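Local coordinates for protein positive phenol-degradative gene regulator (Ralstonia sp. E2, PDB 5FRY) that senses phenols through its N-terminal sensory domain, the part in this chain, and as a transcription activator probably switches on genes for phenol degradation, at residues R22-F25 and G30-W33. Residues are numbered along the deposited sequence; the frame is centred on the assembly and turned at random.
Sequences RLRF and GSIW
The F25 ring carries I32 CG2 over one face, displaced toward the rim, while its CE2 meets I32 CD1 at 3.7 Å. On the other side of the sheet the R24 guanidinium approaches the W33 indole obliquely, the two planes 23° apart, with NH2 3.4 Å from CD1; S31 OG lies at the edge of the indole, in its plane. R24 reaches across because CG stands anti to the backbone N (chi1 -176°) and the chain then bends at chi3 (103°); this length lets NH1 and NH2 lie alongside the CB–CG–CD1 part of W33, and NH2 makes a long, weak ion pair with E29. R24 and W33 form an antiparallel hydrogen-bonded pair: R24 N donates to W33 O at 2.9 Å, and W33 N to R24 O at 3.1 Å. F25 and I32 are the next, non-hydrogen-bonded pair. Branching lets I32 offer CG2 to L23 CD1 (3.9 Å) as well as to F25. L23 packs on L41, and I32 on I104, both of the second subunit. At the turn, G30 and S31 both oppose A26 in a G1 beta bulge, G30 supplying the positive phi. Chemically, L23, F25 and I32 put hydrocarbon against the second subunit, while R24 and W33 lie on the other side.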
loop_
_atom_site.group_PDB
_atom_site.type_symbol
_atom_site.label_atom_id
_atom_site.label_comp_id
_atom_site.label_asym_id
_atom_site.label_seq_id
_atom_site.Cartn_x
_atom_site.Cartn_y
_atom_site.Cartn_z
ATOM N N ARG A 22 12.972 -14.505 -0.675
ATOM C CA ARG A 22 12.538 -13.974 0.618
ATOM C C ARG A 22 11.101 -13.472 0.563
ATOM O O ARG A 22 10.550 -13.005 1.563
ATOM C CB ARG A 22 13.478 -12.863 1.057
ATOM C CG ARG A 22 14.918 -13.335 1.156
ATOM C CD ARG A 22 15.753 -12.343 1.910
ATOM N NE ARG A 22 16.699 -12.998 2.810
ATOM C CZ ARG A 22 16.345 -13.774 3.829
ATOM N NH1 ARG A 22 15.055 -14.017 4.069
ATOM N NH2 ARG A 22 17.282 -14.319 4.595
ATOM N N LEU A 23 10.497 -13.574 -0.615
ATOM C CA LEU A 23 9.109 -13.174 -0.803
ATOM C C LEU A 23 8.244 -14.420 -0.731
ATOM O O LEU A 23 8.359 -15.317 -1.563
ATOM C CB LEU A 23 8.918 -12.443 -2.128
ATOM C CG LEU A 23 7.569 -11.794 -2.425
ATOM C CD1 LEU A 23 7.045 -11.078 -1.202
ATOM C CD2 LEU A 23 7.743 -10.821 -3.574
ATOM N N ARG A 24 7.405 -14.477 0.295
ATOM C CA ARG A 24 6.596 -15.651 0.559
ATOM C C ARG A 24 5.124 -15.317 0.482
ATOM O O ARG A 24 4.601 -14.571 1.310
ATOM C CB ARG A 24 6.913 -16.240 1.937
ATOM C CG ARG A 24 6.135 -17.541 2.220
ATOM C CD ARG A 24 6.287 -18.011 3.659
ATOM N NE ARG A 24 5.100 -17.717 4.459
ATOM C CZ ARG A 24 5.049 -16.800 5.421
ATOM N NH1 ARG A 24 6.126 -16.080 5.728
ATOM N NH2 ARG A 24 3.916 -16.605 6.085
ATOM N N PHE A 25 4.461 -15.875 -0.525
ATOM C CA PHE A 25 3.027 -15.724 -0.686
ATOM C C PHE A 25 2.290 -16.874 -0.038
ATOM O O PHE A 25 2.366 -18.007 -0.499
ATOM C CB PHE A 25 2.661 -15.659 -2.155
ATOM C CG PHE A 25 2.953 -14.345 -2.799
ATOM C CD1 PHE A 25 4.225 -14.052 -3.266
ATOM C CD2 PHE A 25 1.947 -13.409 -2.976
ATOM C CE1 PHE A 25 4.493 -12.840 -3.873
ATOM C CE2 PHE A 25 2.213 -12.191 -3.590
ATOM C CZ PHE A 25 3.480 -11.908 -4.037
ATOM N N GLY A 30 -3.717 -15.692 3.729
ATOM C CA GLY A 30 -4.164 -14.316 3.609
ATOM C C GLY A 30 -3.021 -13.391 3.982
ATOM O O GLY A 30 -3.218 -12.278 4.468
ATOM N N SER A 31 -1.801 -13.859 3.773
ATOM C CA SER A 31 -0.656 -13.069 4.187
ATOM C C SER A 31 0.398 -13.041 3.090
ATOM O O SER A 31 0.356 -13.847 2.159
ATOM C CB SER A 31 -0.062 -13.616 5.494
ATOM O OG SER A 31 0.743 -14.751 5.244
ATOM N N ILE A 32 1.300 -12.060 3.192
ATOM C CA ILE A 32 2.455 -11.931 2.325
ATOM C C ILE A 32 3.610 -11.399 3.166
ATOM O O ILE A 32 3.421 -10.454 3.930
ATOM C CB ILE A 32 2.217 -10.962 1.153
ATOM C CG1 ILE A 32 0.978 -11.359 0.336
ATOM C CG2 ILE A 32 3.448 -10.887 0.264
ATOM C CD1 ILE A 32 0.700 -10.404 -0.769
ATOM N N TRP A 33 4.788 -11.994 3.033
ATOM C CA TRP A 33 5.933 -11.587 3.844
ATOM C C TRP A 33 7.134 -11.355 2.961
ATOM O O TRP A 33 7.368 -12.092 2.010
ATOM C CB TRP A 33 6.257 -12.636 4.916
ATOM C CG TRP A 33 5.259 -12.657 6.022
ATOM C CD1 TRP A 33 4.011 -13.205 5.990
ATOM C CD2 TRP A 33 5.414 -12.085 7.321
ATOM N NE1 TRP A 33 3.384 -13.020 7.200
ATOM C CE2 TRP A 33 4.229 -12.337 8.036
ATOM C CE3 TRP A 33 6.450 -11.395 7.956
ATOM C CZ2 TRP A 33 4.041 -11.906 9.348
ATOM C CZ3 TRP A 33 6.267 -10.969 9.257
ATOM C CH2 TRP A 33 5.070 -11.235 9.947
#